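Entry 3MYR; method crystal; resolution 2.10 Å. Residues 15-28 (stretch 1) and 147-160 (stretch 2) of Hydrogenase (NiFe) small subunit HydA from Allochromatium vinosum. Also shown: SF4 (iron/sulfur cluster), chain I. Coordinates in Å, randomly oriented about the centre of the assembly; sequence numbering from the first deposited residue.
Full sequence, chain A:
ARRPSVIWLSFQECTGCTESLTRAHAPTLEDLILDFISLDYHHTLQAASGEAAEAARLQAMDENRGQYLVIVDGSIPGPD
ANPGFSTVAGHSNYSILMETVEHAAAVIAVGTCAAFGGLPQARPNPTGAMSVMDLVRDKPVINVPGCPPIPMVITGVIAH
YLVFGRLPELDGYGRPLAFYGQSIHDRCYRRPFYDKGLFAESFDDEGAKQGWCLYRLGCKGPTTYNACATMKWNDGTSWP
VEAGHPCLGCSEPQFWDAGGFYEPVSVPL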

# COMPACT_ATOMS: atom_id res chain seq x y z
N THR A 15 2.10 -5.28 -4.03
CA THR A 15 2.24 -5.70 -2.62
C THR A 15 0.87 -6.10 -2.02
O THR A 15 0.79 -6.58 -0.89
CB THR A 15 3.10 -4.70 -1.73
OG1 THR A 15 4.36 -4.40 -2.39
CG2 THR A 15 3.43 -5.31 -0.28
N GLY A 16 -0.19 -6.00 -2.81
CA GLY A 16 -1.48 -6.62 -2.44
C GLY A 16 -1.42 -8.07 -2.02
O GLY A 16 -2.17 -8.49 -1.08
N CYS A 17 -0.55 -8.86 -2.65
CA CYS A 17 -0.53 -10.27 -2.32
C CYS A 17 0.09 -10.50 -0.97
O CYS A 17 -0.35 -11.38 -0.21
CB CYS A 17 0.16 -11.12 -3.46
SG CYS A 17 -0.77 -11.01 -5.04
N THR A 18 1.14 -9.75 -0.63
CA THR A 18 1.68 -9.85 0.72
C THR A 18 0.69 -9.34 1.78
O THR A 18 0.53 -9.95 2.83
CB THR A 18 3.06 -9.03 0.81
OG1 THR A 18 4.05 -9.83 0.16
CG2 THR A 18 3.43 -8.77 2.30
N GLU A 19 -0.02 -8.24 1.47
CA GLU A 19 -0.98 -7.72 2.44
C GLU A 19 -2.01 -8.80 2.64
O GLU A 19 -2.44 -9.02 3.75
CB GLU A 19 -1.69 -6.42 1.98
CG GLU A 19 -0.70 -5.26 2.00
CD GLU A 19 -0.52 -4.63 3.38
OE1 GLU A 19 0.29 -3.69 3.45
OE2 GLU A 19 -1.20 -4.96 4.39
N SER A 20 -2.44 -9.43 1.56
CA SER A 20 -3.49 -10.45 1.67
C SER A 20 -3.01 -11.56 2.64
O SER A 20 -3.71 -11.98 3.58
CB SER A 20 -3.78 -11.08 0.29
OG SER A 20 -4.81 -12.02 0.44
N LEU A 21 -1.80 -12.05 2.42
CA LEU A 21 -1.19 -13.06 3.30
C LEU A 21 -1.27 -12.64 4.78
O LEU A 21 -1.54 -13.47 5.65
CB LEU A 21 0.30 -13.25 2.93
CG LEU A 21 1.16 -14.13 3.88
CD1 LEU A 21 0.70 -15.59 3.95
CD2 LEU A 21 2.68 -14.01 3.50
N THR A 22 -0.98 -11.37 5.09
CA THR A 22 -1.08 -10.89 6.51
C THR A 22 -2.51 -10.85 7.01
O THR A 22 -2.74 -10.85 8.21
CB THR A 22 -0.49 -9.45 6.76
OG1 THR A 22 -1.42 -8.49 6.22
CG2 THR A 22 0.87 -9.27 6.12
N ARG A 23 -3.49 -10.88 6.10
CA ARG A 23 -4.89 -10.91 6.57
C ARG A 23 -5.37 -12.26 7.10
O ARG A 23 -6.41 -12.31 7.79
CB ARG A 23 -5.91 -10.43 5.50
CG ARG A 23 -5.61 -9.00 4.96
CD ARG A 23 -5.67 -7.88 6.03
NE ARG A 23 -5.54 -6.63 5.25
CZ ARG A 23 -4.42 -6.03 4.90
NH1 ARG A 23 -3.24 -6.28 5.52
NH2 ARG A 23 -4.51 -5.09 3.96
N ALA A 24 -4.70 -13.33 6.71
CA ALA A 24 -5.23 -14.68 6.91
C ALA A 24 -5.36 -14.97 8.41
O ALA A 24 -4.37 -14.80 9.18
CB ALA A 24 -4.30 -15.75 6.24
N HIS A 25 -6.50 -15.52 8.79
CA HIS A 25 -6.79 -15.75 10.21
C HIS A 25 -6.30 -17.12 10.65
O HIS A 25 -6.12 -17.34 11.83
CB HIS A 25 -8.31 -15.60 10.42
CG HIS A 25 -8.77 -15.71 11.85
ND1 HIS A 25 -8.59 -14.69 12.78
CD2 HIS A 25 -9.49 -16.68 12.49
CE1 HIS A 25 -9.10 -15.07 13.96
NE2 HIS A 25 -9.66 -16.26 13.80
N ALA A 26 -6.10 -18.08 9.73
CA ALA A 26 -5.61 -19.45 10.14
C ALA A 26 -5.03 -20.16 8.97
O ALA A 26 -5.72 -20.32 7.98
CB ALA A 26 -6.73 -20.37 10.67
N PRO A 27 -3.78 -20.59 9.07
CA PRO A 27 -2.84 -20.25 10.13
C PRO A 27 -2.40 -18.78 9.93
O PRO A 27 -2.38 -18.30 8.78
CB PRO A 27 -1.67 -21.21 9.87
CG PRO A 27 -1.70 -21.41 8.39
CD PRO A 27 -3.18 -21.45 8.02
N THR A 28 -2.11 -18.03 10.99
CA THR A 28 -1.71 -16.65 10.75
C THR A 28 -0.25 -16.61 10.25
O THR A 28 0.53 -17.54 10.52
CB THR A 28 -1.78 -15.82 12.04
OG1 THR A 28 -0.84 -16.40 12.97
CG2 THR A 28 -3.23 -15.83 12.68
N CYS A 147 -6.57 -11.04 -7.38
CA CYS A 147 -5.89 -9.75 -7.40
C CYS A 147 -6.40 -8.95 -6.18
O CYS A 147 -7.30 -8.09 -6.29
CB CYS A 147 -6.24 -9.05 -8.74
SG CYS A 147 -5.19 -7.61 -8.99
N PRO A 148 -5.97 -9.34 -4.97
CA PRO A 148 -5.06 -10.49 -4.71
C PRO A 148 -5.94 -11.73 -4.45
O PRO A 148 -7.17 -11.61 -4.42
CB PRO A 148 -4.32 -10.06 -3.44
CG PRO A 148 -5.38 -9.19 -2.66
CD PRO A 148 -6.29 -8.58 -3.74
N PRO A 149 -5.34 -12.91 -4.34
CA PRO A 149 -6.05 -14.11 -3.93
C PRO A 149 -6.60 -13.87 -2.52
O PRO A 149 -6.06 -13.08 -1.73
CB PRO A 149 -4.88 -15.20 -3.83
CG PRO A 149 -3.73 -14.59 -4.74
CD PRO A 149 -3.87 -13.12 -4.41
N ILE A 150 -7.60 -14.64 -2.18
CA ILE A 150 -8.14 -14.68 -0.81
C ILE A 150 -7.11 -15.04 0.25
O ILE A 150 -6.38 -16.00 0.11
CB ILE A 150 -9.29 -15.66 -0.75
CG1 ILE A 150 -10.41 -15.18 -1.75
CG2 ILE A 150 -9.94 -15.67 0.67
CD1 ILE A 150 -11.51 -16.36 -2.03
N PRO A 151 -7.13 -14.35 1.40
CA PRO A 151 -6.00 -14.58 2.34
C PRO A 151 -5.92 -16.03 2.73
O PRO A 151 -4.79 -16.57 2.76
CB PRO A 151 -6.41 -13.75 3.57
CG PRO A 151 -7.10 -12.51 2.93
CD PRO A 151 -7.85 -13.09 1.67
N MET A 152 -7.07 -16.64 3.09
CA MET A 152 -7.02 -18.03 3.55
C MET A 152 -6.92 -19.04 2.43
O MET A 152 -6.61 -20.20 2.70
CB MET A 152 -8.17 -18.34 4.50
CG MET A 152 -7.67 -17.80 5.89
SD MET A 152 -8.53 -18.53 7.20
CE MET A 152 -10.17 -17.79 7.04
N VAL A 153 -6.95 -18.58 1.17
CA VAL A 153 -6.50 -19.45 0.06
C VAL A 153 -4.99 -19.50 0.03
O VAL A 153 -4.40 -20.57 -0.16
CB VAL A 153 -7.07 -18.99 -1.29
CG1 VAL A 153 -6.36 -19.68 -2.47
CG2 VAL A 153 -8.58 -19.24 -1.31
N ILE A 154 -4.34 -18.35 0.16
CA ILE A 154 -2.85 -18.36 0.22
C ILE A 154 -2.35 -19.27 1.36
O ILE A 154 -1.56 -20.14 1.12
CB ILE A 154 -2.28 -16.97 0.35
CG1 ILE A 154 -2.84 -16.10 -0.78
CG2 ILE A 154 -0.72 -16.98 0.25
CD1 ILE A 154 -2.52 -14.60 -0.57
N THR A 155 -2.82 -19.07 2.58
CA THR A 155 -2.28 -19.88 3.66
C THR A 155 -2.84 -21.33 3.57
O THR A 155 -2.22 -22.23 4.05
CB THR A 155 -2.63 -19.27 5.06
OG1 THR A 155 -4.05 -19.02 5.12
CG2 THR A 155 -1.96 -17.91 5.23
N GLY A 156 -4.04 -21.50 3.05
CA GLY A 156 -4.61 -22.81 2.75
C GLY A 156 -3.72 -23.71 1.86
O GLY A 156 -3.53 -24.90 2.13
N VAL A 157 -3.19 -23.12 0.80
CA VAL A 157 -2.29 -23.81 -0.09
C VAL A 157 -1.01 -24.12 0.65
O VAL A 157 -0.48 -25.23 0.55
CB VAL A 157 -1.95 -22.92 -1.29
CG1 VAL A 157 -0.81 -23.56 -2.16
CG2 VAL A 157 -3.19 -22.82 -2.22
N ILE A 158 -0.49 -23.15 1.38
CA ILE A 158 0.71 -23.39 2.12
C ILE A 158 0.50 -24.48 3.17
O ILE A 158 1.34 -25.37 3.29
CB ILE A 158 1.24 -22.10 2.79
CG1 ILE A 158 1.69 -21.12 1.69
CG2 ILE A 158 2.40 -22.41 3.77
CD1 ILE A 158 1.92 -19.67 2.23
N ALA A 159 -0.62 -24.43 3.90
CA ALA A 159 -0.86 -25.43 4.96
C ALA A 159 -1.03 -26.83 4.32
O ALA A 159 -0.64 -27.81 4.90
CB ALA A 159 -2.13 -25.09 5.75
N HIS A 160 -1.69 -26.90 3.15
CA HIS A 160 -1.84 -28.18 2.46
C HIS A 160 -0.45 -28.82 2.23
O HIS A 160 -0.22 -30.01 2.51
CB HIS A 160 -2.53 -27.92 1.13
CG HIS A 160 -2.97 -29.16 0.42
ND1 HIS A 160 -2.09 -30.16 0.03
CD2 HIS A 160 -4.17 -29.51 -0.08
CE1 HIS A 160 -2.77 -31.14 -0.53
NE2 HIS A 160 -4.03 -30.76 -0.65
FE1 SF4 I . -3.16 -7.89 -8.03
FE2 SF4 I . -1.30 -9.30 -6.49
FE3 SF4 I . -0.68 -8.45 -9.12
FE4 SF4 I . -1.11 -6.68 -6.74
S1 SF4 I . 0.70 -8.24 -7.22
S2 SF4 I . -1.64 -6.43 -8.91
S3 SF4 I . -2.91 -7.74 -5.83
S4 SF4 I . -2.30 -9.91 -8.53
O HOH W 1 -5.93 -21.51 5.50

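A helix that starts at Gly 16 and one that starts at Pro 151 and runs on past the stretch cross at 79° with their axes 7.8 Å apart; contact runs from the prolines just before the second helix into its first turns, with Ala 159 further on. Cys 147 begins stretch 2 as a cluster ligand: its SG binds SF4 FE1 at 2.3 Å, while Cys 17 SG binds SF4 FE2 at 2.3 Å, tying both segments to one cofactor. Pro 148, after a cis peptide bond, sets its CB 3.6 Å from Gly 16 O. Glycine suits that site, since a CB there would clash with SF4 S3. Pro 149 offers its carbonyl, and Ser 20 OG donates a hydrogen bond to Pro 149 O (2.7 Å), the only direct one between the stretches. Pro 151 sits in the first helical turn, where its missing N-H costs no helix bond; the CA atoms of Ala 24 and Pro 151 lie 4.6 Å apart, and the alanine methyl fits in this tight approach, its CB 3.9 Å from Pro 151 CB. Met 152 points its CA-to-CB bond sideways, and its long unbranched side chain places SD 3.4 Å from Ala 26 O. Ile 154 brings CG2 to 4.2 Å from Leu 21 CD1, an apolar pairing. Thr 155 serves both chemistries: CG2 lies 3.3 Å from Ala 24 CB, while OG1 donates to water 1, which in turn donates to Ala 26 O and Met 152 O. Finally, Ala 159 CB meets Pro 27 CD at 4.4 Å.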